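Tp0751 (Treponema pallidum, PDB 5JK2) mediates adhesion to extracellular matrix components and interactions with host cells through a non-canonical lipocalin-type beta barrel. Local coordinates at residues E78-R83 against Q87-V92; F104-T109 against I114-E119; A29-L34 against E123-I128. The protein carries 1 engineered substitution. All coordinates share one frame; numbering follows the deposited sequence.

Contact 1 of 3, residues E78-R83 against Q87-V92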
loop_
_atom_site.group_PDB
_atom_site.type_symbol
_atom_site.label_atom_id
_atom_site.label_comp_id
_atom_site.label_asym_id
_atom_site.label_seq_id
_atom_site.Cartn_x
_atom_site.Cartn_y
_atom_site.Cartn_z
ATOM N N GLU A 78 -10.000 1.025 0.781
ATOM C CA GLU A 78 -9.754 -0.385 1.042
ATOM C C GLU A 78 -8.380 -0.779 0.535
ATOM O O GLU A 78 -7.754 -0.043 -0.228
ATOM C CB GLU A 78 -10.816 -1.252 0.365
ATOM C CG GLU A 78 -12.175 -1.207 1.033
ATOM C CD GLU A 78 -13.265 -1.810 0.170
ATOM O OE1 GLU A 78 -13.005 -2.072 -1.023
ATOM O OE2 GLU A 78 -14.383 -2.022 0.685
ATOM N N ILE A 79 -7.916 -1.946 0.963
ATOM C CA ILE A 79 -6.681 -2.508 0.447
ATOM C C ILE A 79 -6.891 -3.995 0.236
ATOM O O ILE A 79 -7.094 -4.747 1.190
ATOM C CB ILE A 79 -5.491 -2.260 1.388
ATOM C CG1 ILE A 79 -5.225 -0.755 1.522
ATOM C CG2 ILE A 79 -4.247 -2.971 0.864
ATOM C CD1 ILE A 79 -4.246 -0.388 2.620
ATOM N N THR A 80 -6.854 -4.406 -1.024
ATOM C CA THR A 80 -7.101 -5.791 -1.384
ATOM C C THR A 80 -5.784 -6.542 -1.481
ATOM O O THR A 80 -4.851 -6.101 -2.149
ATOM C CB THR A 80 -7.864 -5.905 -2.722
ATOM O OG1 THR A 80 -6.943 -5.833 -3.817
ATOM C CG2 THR A 80 -8.902 -4.794 -2.852
ATOM N N PHE A 81 -5.725 -7.678 -0.793
ATOM C CA PHE A 81 -4.539 -8.523 -0.769
ATOM C C PHE A 81 -4.784 -9.794 -1.561
ATOM O O PHE A 81 -5.697 -10.549 -1.244
ATOM C CB PHE A 81 -4.167 -8.884 0.667
ATOM C CG PHE A 81 -3.914 -7.700 1.546
ATOM C CD1 PHE A 81 -4.966 -6.957 2.054
ATOM C CD2 PHE A 81 -2.621 -7.344 1.884
ATOM C CE1 PHE A 81 -4.731 -5.871 2.871
ATOM C CE2 PHE A 81 -2.379 -6.263 2.701
ATOM C CZ PHE A 81 -3.435 -5.523 3.196
ATOM N N SER A 82 -3.954 -10.038 -2.572
ATOM C CA SER A 82 -4.151 -11.174 -3.468
ATOM C C SER A 82 -2.877 -11.967 -3.734
ATOM O O SER A 82 -1.801 -11.402 -3.918
ATOM C CB SER A 82 -4.719 -10.702 -4.810
ATOM O OG SER A 82 -5.967 -10.057 -4.647
ATOM N N ARG A 83 -3.029 -13.287 -3.763
ATOM C CA ARG A 83 -1.984 -14.193 -4.220
ATOM C C ARG A 83 -2.635 -15.504 -4.650
ATOM O O ARG A 83 -2.721 -16.446 -3.863
ATOM C CB ARG A 83 -0.938 -14.447 -3.134
ATOM C CG ARG A 83 0.273 -15.233 -3.635
ATOM C CD ARG A 83 0.855 -16.160 -2.575
ATOM N NE ARG A 83 1.759 -17.159 -3.151
ATOM C CZ ARG A 83 3.062 -16.979 -3.354
ATOM N NH1 ARG A 83 3.645 -15.831 -3.032
ATOM N NH2 ARG A 83 3.788 -17.955 -3.884
ATOM N N GLN A 87 -7.293 -14.177 -1.600
ATOM C CA GLN A 87 -7.851 -12.878 -1.936
ATOM C C GLN A 87 -8.630 -12.392 -0.727
ATOM O O GLN A 87 -9.369 -13.157 -0.108
ATOM C CB GLN A 87 -8.733 -12.937 -3.195
ATOM C CG GLN A 87 -10.068 -13.659 -3.038
ATOM C CD GLN A 87 -10.973 -13.515 -4.259
ATOM O OE1 GLN A 87 -12.200 -13.551 -4.136
ATOM N NE2 GLN A 87 -10.373 -13.362 -5.439
ATOM N N GLU A 88 -8.434 -11.127 -0.372
ATOM C CA GLU A 88 -9.039 -10.575 0.829
ATOM C C GLU A 88 -8.900 -9.059 0.854
ATOM O O GLU A 88 -8.014 -8.498 0.213
ATOM C CB GLU A 88 -8.396 -11.187 2.073
ATOM C CG GLU A 88 -6.892 -10.965 2.157
ATOM C CD GLU A 88 -6.202 -11.943 3.086
ATOM O OE1 GLU A 88 -6.595 -13.130 3.110
ATOM O OE2 GLU A 88 -5.259 -11.526 3.791
ATOM N N ILE A 89 -9.789 -8.406 1.597
ATOM C CA ILE A 89 -9.825 -6.952 1.671
ATOM C C ILE A 89 -9.799 -6.481 3.113
ATOM O O ILE A 89 -10.389 -7.113 3.988
ATOM C CB ILE A 89 -11.085 -6.381 0.998
ATOM C CG1 ILE A 89 -11.231 -6.938 -0.421
ATOM C CG2 ILE A 89 -11.030 -4.856 0.990
ATOM C CD1 ILE A 89 -12.504 -6.523 -1.136
ATOM N N PHE A 90 -9.120 -5.361 3.346
ATOM C CA PHE A 90 -9.098 -4.733 4.660
ATOM C C PHE A 90 -9.450 -3.258 4.540
ATOM O O PHE A 90 -8.770 -2.500 3.851
ATOM C CB PHE A 90 -7.726 -4.890 5.326
ATOM C CG PHE A 90 -7.421 -6.288 5.777
ATOM C CD1 PHE A 90 -7.187 -7.297 4.857
ATOM C CD2 PHE A 90 -7.352 -6.588 7.122
ATOM C CE1 PHE A 90 -6.903 -8.583 5.278
ATOM C CE2 PHE A 90 -7.069 -7.865 7.547
ATOM C CZ PHE A 90 -6.844 -8.864 6.625
ATOM N N LEU A 91 -10.520 -2.858 5.217
ATOM C CA LEU A 91 -10.952 -1.470 5.213
ATOM C C LEU A 91 -9.992 -0.622 6.029
ATOM O O LEU A 91 -9.585 -1.018 7.119
ATOM C CB LEU A 91 -12.366 -1.341 5.777
ATOM C CG LEU A 91 -13.434 -2.253 5.178
ATOM C CD1 LEU A 91 -14.225 -2.918 6.289
ATOM C CD2 LEU A 91 -14.356 -1.469 4.261
ATOM N N VAL A 92 -9.644 0.549 5.507
ATOM C CA VAL A 92 -8.713 1.440 6.189
ATOM C C VAL A 92 -9.404 2.190 7.321
ATOM O O VAL A 92 -10.255 3.048 7.086
ATOM C CB VAL A 92 -8.092 2.464 5.223
ATOM C CG1 VAL A 92 -7.034 3.295 5.939
ATOM C CG2 VAL A 92 -7.483 1.761 4.016
#
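A beta hairpin of the lipocalin-like barrel joins strand 78-83 to residues 87-92 of strand 86-98, with Ile-79 facing Phe-90 and Phe-81 facing Glu-88 as its antiparallel hydrogen-bonded pairs. The strands run at 160° to each other, and each of the two pairs closes a ring of two backbone bonds. Phe-81 N bonds to Glu-88 O at 2.6 Å, its donor lying nearly along the C=O axis; the return bond from Glu-88 N to Phe-81 O is 2.9 Å and more bent. Glu-88 O also takes a CA-H...O contact from Thr-80 CA at 3.3 Å. Side chains alternate between the two faces of the sheet. On the Glu-78, Thr-80, Ile-89 and Leu-91 face, Ile-89 splits its branches: CG2 lies against Glu-78 CB at 3.7 Å while CG1 runs beside Thr-80 CG2. The extended Glu-78 side chain lies alongside Leu-91, with Glu-78 OE2 3.6 Å from Leu-91 CD2. The other face is buried at both phenylalanines and carries Ile-79, Phe-81, Glu-88 and Phe-90. Here Ile-79 CD1 meets Val-92 CG2, and Phe-81 also packs edge-to-face with Trp-147 and makes a cation-pi contact with Arg-116. The same arginine, two strands along the barrel, forms a salt bridge with Glu-88 OE2 on this inner face, over the intervening strand 101-108. The Glu-88 CG, set between its backbone N and carbonyl carbon (chi1 59°), comes down on Phe-81 CB at 3.7 Å. The two phenyl planes stand 80° apart and meet obliquely, Phe-81 CE1 lying 3.5 Å from Phe-90 CD1.

Contact 2 of 3, residues F104-T109 against I114-E119; sequences FLTRNT and IRRRLE
Phe-104 pairs with Leu-118, and Thr-106 with Arg-116, as antiparallel hydrogen-bonded pairs of strands whose axes approach to 4.5 Å, and Asn-108 N adds a bond to Ile-114 O at 2.9 Å near the turn. Arg-116 O is gripped twice by Thr-106, by its N at 3.0 Å and by its hydroxyl OG1 at 2.9 Å. The second grip depends on chi1 of 77°, which tucks OG1 between the threonine's own N and carbonyl carbon. On the opposite face Leu-105 lies between two arginines. Its CD2 sits over the centre of the Arg-117 guanidinium, 3.8 Å above the plane, and CD1 covers a face of the Arg-115 group nearer its rim, 3.5 Å from NH2. Arg-117 has a salt bridge to Asp-135, whereas Arg-107 leans its CB on Arg-115 CD and sends its own guanidinium to Asp-93. Arg-116 points the other way, into the barrel, where its NE forms a salt bridge with Glu-134. Phe-104 CB and Leu-118 CB touch at 3.8 Å on that same inner face. This is a beta hairpin of the up-and-down antiparallel barrel characteristic of calycins.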
loop_
_atom_site.group_PDB
_atom_site.type_symbol
_atom_site.label_atom_id
_atom_site.label_comp_id
_atom_site.label_asym_id
_atom_site.label_seq_id
_atom_site.Cartn_x
_atom_site.Cartn_y
_atom_site.Cartn_z
ATOM N N PHE A 104 -0.663 2.472 7.548
ATOM C CA PHE A 104 -2.072 2.103 7.543
ATOM C C PHE A 104 -2.480 1.282 8.756
ATOM O O PHE A 104 -1.695 0.492 9.279
ATOM C CB PHE A 104 -2.402 1.301 6.288
ATOM C CG PHE A 104 -2.360 2.101 5.027
ATOM C CD1 PHE A 104 -3.489 2.761 4.577
ATOM C CD2 PHE A 104 -1.197 2.181 4.282
ATOM C CE1 PHE A 104 -3.460 3.494 3.411
ATOM C CE2 PHE A 104 -1.161 2.912 3.114
ATOM C CZ PHE A 104 -2.293 3.570 2.677
ATOM N N LEU A 105 -3.723 1.478 9.192
ATOM C CA LEU A 105 -4.376 0.568 10.125
ATOM C C LEU A 105 -5.641 0.077 9.444
ATOM O O LEU A 105 -6.620 0.814 9.329
ATOM C CB LEU A 105 -4.698 1.248 11.463
ATOM C CG LEU A 105 -5.209 0.381 12.627
ATOM C CD1 LEU A 105 -6.682 0.014 12.472
ATOM C CD2 LEU A 105 -4.369 -0.882 12.805
ATOM N N THR A 106 -5.607 -1.170 8.984
ATOM C CA THR A 106 -6.694 -1.728 8.196
ATOM C C THR A 106 -7.406 -2.836 8.965
ATOM O O THR A 106 -6.871 -3.355 9.938
ATOM C CB THR A 106 -6.180 -2.285 6.863
ATOM O OG1 THR A 106 -5.545 -3.550 7.083
ATOM C CG2 THR A 106 -5.184 -1.330 6.227
ATOM N N ARG A 107 -8.605 -3.197 8.517
ATOM C CA ARG A 107 -9.434 -4.161 9.229
ATOM C C ARG A 107 -10.195 -5.065 8.270
ATOM O O ARG A 107 -10.859 -4.591 7.348
ATOM C CB ARG A 107 -10.407 -3.421 10.144
ATOM C CG ARG A 107 -11.556 -4.261 10.685
ATOM C CD ARG A 107 -12.418 -3.448 11.639
ATOM N NE ARG A 107 -12.641 -2.086 11.154
ATOM C CZ ARG A 107 -13.566 -1.741 10.260
ATOM N NH1 ARG A 107 -13.684 -0.474 9.888
ATOM N NH2 ARG A 107 -14.370 -2.655 9.735
ATOM N N ASN A 108 -10.102 -6.371 8.506
ATOM C CA ASN A 108 -10.752 -7.361 7.656
ATOM C C ASN A 108 -12.241 -7.071 7.494
ATOM O O ASN A 108 -12.896 -6.603 8.424
ATOM C CB ASN A 108 -10.533 -8.765 8.230
ATOM C CG ASN A 108 -11.257 -9.840 7.445
ATOM O OD1 ASN A 108 -12.314 -10.319 7.854
ATOM N ND2 ASN A 108 -10.686 -10.230 6.311
ATOM N N THR A 109 -12.763 -7.329 6.300
ATOM C CA THR A 109 -14.155 -7.018 5.984
ATOM C C THR A 109 -15.137 -7.911 6.734
ATOM O O THR A 109 -16.177 -7.447 7.201
ATOM C CB THR A 109 -14.430 -7.154 4.474
ATOM O OG1 THR A 109 -14.013 -8.446 4.019
ATOM C CG2 THR A 109 -13.683 -6.087 3.698
ATOM N N ILE A 114 -9.856 -9.320 13.263
ATOM C CA ILE A 114 -8.636 -9.450 12.487
ATOM C C ILE A 114 -8.350 -8.165 11.723
ATOM O O ILE A 114 -9.167 -7.702 10.928
ATOM C CB ILE A 114 -8.733 -10.636 11.514
ATOM C CG1 ILE A 114 -8.885 -11.947 12.297
ATOM C CG2 ILE A 114 -7.505 -10.691 10.605
ATOM C CD1 ILE A 114 -9.458 -13.072 11.500
ATOM N N ARG A 115 -7.171 -7.612 11.972
ATOM C CA ARG A 115 -6.760 -6.346 11.396
ATOM C C ARG A 115 -5.345 -6.499 10.855
ATOM O O ARG A 115 -4.747 -7.562 10.989
ATOM C CB ARG A 115 -6.847 -5.241 12.452
ATOM C CG ARG A 115 -8.217 -5.166 13.111
ATOM C CD ARG A 115 -8.572 -3.763 13.568
ATOM N NE ARG A 115 -7.657 -3.264 14.588
ATOM C CZ ARG A 115 -7.788 -2.091 15.200
ATOM N NH1 ARG A 115 -6.905 -1.720 16.116
ATOM N NH2 ARG A 115 -8.798 -1.287 14.896
ATOM N N ARG A 116 -4.813 -5.449 10.240
ATOM C CA ARG A 116 -3.491 -5.529 9.629
ATOM C C ARG A 116 -2.821 -4.160 9.537
ATOM O O ARG A 116 -3.386 -3.219 8.980
ATOM C CB ARG A 116 -3.600 -6.157 8.238
ATOM C CG ARG A 116 -2.269 -6.394 7.545
ATOM C CD ARG A 116 -2.438 -7.250 6.306
ATOM N NE ARG A 116 -2.729 -8.639 6.647
ATOM C CZ ARG A 116 -3.175 -9.547 5.785
ATOM N NH1 ARG A 116 -3.389 -9.218 4.518
ATOM N NH2 ARG A 116 -3.409 -10.785 6.190
ATOM N N ARG A 117 -1.615 -4.062 10.091
ATOM C CA ARG A 117 -0.825 -2.836 10.028
ATOM C C ARG A 117 0.134 -2.871 8.852
ATOM O O ARG A 117 0.761 -3.894 8.583
ATOM C CB ARG A 117 -0.044 -2.632 11.324
ATOM C CG ARG A 117 -0.933 -2.398 12.521
ATOM C CD ARG A 117 -0.145 -1.964 13.747
ATOM N NE ARG A 117 -1.003 -1.297 14.724
ATOM C CZ ARG A 117 -1.869 -1.923 15.517
ATOM N NH1 ARG A 117 -2.608 -1.226 16.371
ATOM N NH2 ARG A 117 -2.004 -3.242 15.457
ATOM N N LEU A 118 0.252 -1.740 8.166
ATOM C CA LEU A 118 1.077 -1.643 6.972
ATOM C C LEU A 118 2.075 -0.501 7.099
ATOM O O LEU A 118 1.784 0.528 7.705
ATOM C CB LEU A 118 0.198 -1.439 5.734
ATOM C CG LEU A 118 0.357 -2.454 4.598
ATOM C CD1 LEU A 118 -0.062 -3.840 5.060
ATOM C CD2 LEU A 118 -0.446 -2.030 3.379
ATOM N N GLU A 119 3.255 -0.700 6.523
ATOM C CA GLU A 119 4.298 0.317 6.521
ATOM C C GLU A 119 4.822 0.522 5.106
ATOM O O GLU A 119 5.884 0.016 4.743
ATOM C CB GLU A 119 5.436 -0.079 7.458
ATOM C CG GLU A 119 5.022 -0.217 8.916
ATOM C CD GLU A 119 4.647 1.110 9.553
ATOM O OE1 GLU A 119 4.972 2.169 8.974
ATOM O OE2 GLU A 119 4.024 1.093 10.636
#

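Contact 3 of 3, residues A29-L34 against E123-I128. Engineered in segment 123-128: Ala-126 (natural residue Glu).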
loop_
_atom_site.group_PDB
_atom_site.type_symbol
_atom_site.label_atom_id
_atom_site.label_comp_id
_atom_site.label_asym_id
_atom_site.label_seq_id
_atom_site.Cartn_x
_atom_site.Cartn_y
_atom_site.Cartn_z
ATOM N N ALA A 29 4.031 11.499 -16.093
ATOM C CA ALA A 29 4.579 12.755 -15.598
ATOM C C ALA A 29 3.758 13.263 -14.420
ATOM O O ALA A 29 4.304 13.817 -13.466
ATOM C CB ALA A 29 4.616 13.791 -16.706
ATOM N N MET A 30 2.444 13.064 -14.493
ATOM C CA MET A 30 1.541 13.495 -13.434
ATOM C C MET A 30 1.879 12.801 -12.124
ATOM O O MET A 30 1.762 13.392 -11.055
ATOM C CB MET A 30 0.087 13.218 -13.820
ATOM C CG MET A 30 -0.397 14.052 -14.990
ATOM S SD MET A 30 -0.278 15.822 -14.659
ATOM C CE MET A 30 -0.393 16.483 -16.320
ATOM N N ARG A 31 2.305 11.547 -12.212
ATOM C CA ARG A 31 2.729 10.816 -11.030
ATOM C C ARG A 31 4.029 11.401 -10.493
ATOM O O ARG A 31 4.215 11.517 -9.283
ATOM C CB ARG A 31 2.903 9.332 -11.345
ATOM C CG ARG A 31 1.618 8.645 -11.783
ATOM C CD ARG A 31 1.772 7.136 -11.830
ATOM N NE ARG A 31 2.099 6.586 -10.517
ATOM C CZ ARG A 31 1.227 6.441 -9.525
ATOM N NH1 ARG A 31 1.624 5.933 -8.368
ATOM N NH2 ARG A 31 -0.038 6.810 -9.684
ATOM N N ILE A 32 4.925 11.775 -11.398
ATOM C CA ILE A 32 6.189 12.382 -11.006
ATOM C C ILE A 32 5.942 13.788 -10.471
ATOM O O ILE A 32 6.609 14.234 -9.540
ATOM C CB ILE A 32 7.179 12.450 -12.177
ATOM C CG1 ILE A 32 7.415 11.054 -12.761
ATOM C CG2 ILE A 32 8.499 13.052 -11.712
ATOM C CD1 ILE A 32 8.065 11.062 -14.128
ATOM N N ALA A 33 4.988 14.484 -11.081
ATOM C CA ALA A 33 4.581 15.803 -10.613
ATOM C C ALA A 33 3.991 15.683 -9.216
ATOM O O ALA A 33 4.390 16.394 -8.293
ATOM C CB ALA A 33 3.575 16.421 -11.566
ATOM N N LEU A 34 3.038 14.767 -9.078
ATOM C CA LEU A 34 2.401 14.477 -7.799
ATOM C C LEU A 34 3.447 14.057 -6.772
ATOM O O LEU A 34 3.378 14.436 -5.602
ATOM C CB LEU A 34 1.353 13.376 -7.979
ATOM C CG LEU A 34 0.248 13.203 -6.938
ATOM C CD1 LEU A 34 -0.628 14.446 -6.875
ATOM C CD2 LEU A 34 -0.575 11.970 -7.278
ATOM N N GLU A 123 9.961 4.556 -2.545
ATOM C CA GLU A 123 11.319 4.724 -3.044
ATOM C C GLU A 123 11.254 5.609 -4.280
ATOM O O GLU A 123 12.151 6.406 -4.546
ATOM C CB GLU A 123 11.960 3.373 -3.374
ATOM C CG GLU A 123 11.661 2.272 -2.359
ATOM C CD GLU A 123 12.346 0.962 -2.699
ATOM O OE1 GLU A 123 12.008 -0.068 -2.078
ATOM O OE2 GLU A 123 13.223 0.963 -3.589
ATOM N N SER A 124 10.168 5.454 -5.030
ATOM C CA SER A 124 9.908 6.267 -6.207
ATOM C C SER A 124 8.406 6.370 -6.380
ATOM O O SER A 124 7.650 5.807 -5.592
ATOM C CB SER A 124 10.550 5.660 -7.454
ATOM O OG SER A 124 11.889 5.274 -7.201
ATOM N N HIS A 125 7.969 7.075 -7.414
ATOM C CA HIS A 125 6.543 7.275 -7.620
ATOM C C HIS A 125 5.847 5.956 -7.958
ATOM O O HIS A 125 4.641 5.817 -7.755
ATOM C CB HIS A 125 6.298 8.308 -8.724
ATOM C CG HIS A 125 6.366 7.748 -10.110
ATOM N ND1 HIS A 125 5.288 7.141 -10.719
ATOM C CD2 HIS A 125 7.377 7.709 -11.009
ATOM C CE1 HIS A 125 5.635 6.749 -11.933
ATOM N NE2 HIS A 125 6.897 7.081 -12.133
ATOM N N ALA A 126 6.613 4.989 -8.461
ATOM C CA ALA A 126 6.062 3.688 -8.838
ATOM C C ALA A 126 6.869 2.548 -8.229
ATOM O O ALA A 126 6.880 1.433 -8.752
ATOM C CB ALA A 126 6.021 3.551 -10.344
ATOM N N VAL A 127 7.543 2.843 -7.122
ATOM C CA VAL A 127 8.343 1.856 -6.409
ATOM C C VAL A 127 8.221 2.082 -4.907
ATOM O O VAL A 127 8.539 3.161 -4.408
ATOM C CB VAL A 127 9.826 1.920 -6.822
ATOM C CG1 VAL A 127 10.634 0.868 -6.079
ATOM C CG2 VAL A 127 9.974 1.742 -8.328
ATOM N N ILE A 128 7.754 1.058 -4.198
ATOM C CA ILE A 128 7.583 1.127 -2.751
ATOM C C ILE A 128 8.231 -0.076 -2.074
ATOM O O ILE A 128 8.732 -0.982 -2.741
ATOM C CB ILE A 128 6.087 1.179 -2.353
ATOM C CG1 ILE A 128 5.357 -0.088 -2.821
ATOM C CG2 ILE A 128 5.424 2.410 -2.940
ATOM C CD1 ILE A 128 3.996 -0.292 -2.190
#
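Arg-31 takes hold of His-125 side-on with two different nitrogens, one reaching the ring and the other the backbone of the same residue. Its NE donates to His-125 ND1 at 3.2 Å, a bent bond with an N-H...N angle of 138° that arrives at the ring edge in the imidazole plane. Its NH1 donates to His-125 O at 3.1 Å, a straighter bond that stays close to the guanidinium plane, and NH1 also bonds to Leu-49 O. The bend of the arginine chain at chi3 (61°) sets NE beside ND1 and sends the guanidinium on past the ring to the carbonyl, and the two flat groups end up 51° apart. Arg-31 CB also lies close to the ring, 3.3 Å from His-125 ND1. Ile-32 CG1 approaches the imidazole obliquely, 3.8 Å from His-125 CD2. Over one face of the ring sits CB of Ala-126, an engineered residue in place of the natural Glu. With that Glu, the natural chain reads His-Glu-Val-Ile-His here, a match to the HEXXH pattern of zinc proteases, although a sequence match alone does not establish a metal site. His-125 stands in a type I beta turn from Ser-124 to Val-127, where a classic beta bulge lets Val-127 O accept from both Glu-123 N at 2.7 Å and Ser-124 N at 2.9 Å. Helix 26-39 thus docks at the surface onto the corner between strands 115-122 and 127-135; beyond it Ala-126 and Ile-128 bond through their backbones to strand 149-153, and Leu-34 of the helix rests on His-48 and Leu-49.

How the contacts relate
All three contacts reach one eight-stranded antiparallel barrel, in the C-terminal part of a longer protein whose adhesion is a property of the whole. Along the chain, the hairpin of contact 1 closes before that of contact 2 opens, and both fall between segments 29-34 and 123-128 of contact 3. Contacts 1 and 2 have centres about 9 Å apart and adjoin through neighbouring strands 86-98 and 101-108, forming one continuous piece of barrel wall. Contact 3, centred about 22 Å from contact 1 and 24 Å from contact 2, lies across the chain's centre and pins the N-terminal helix to the barrel; its segment 123-128 closely follows 114-119, on neighbouring strands 127-135 and 115-122.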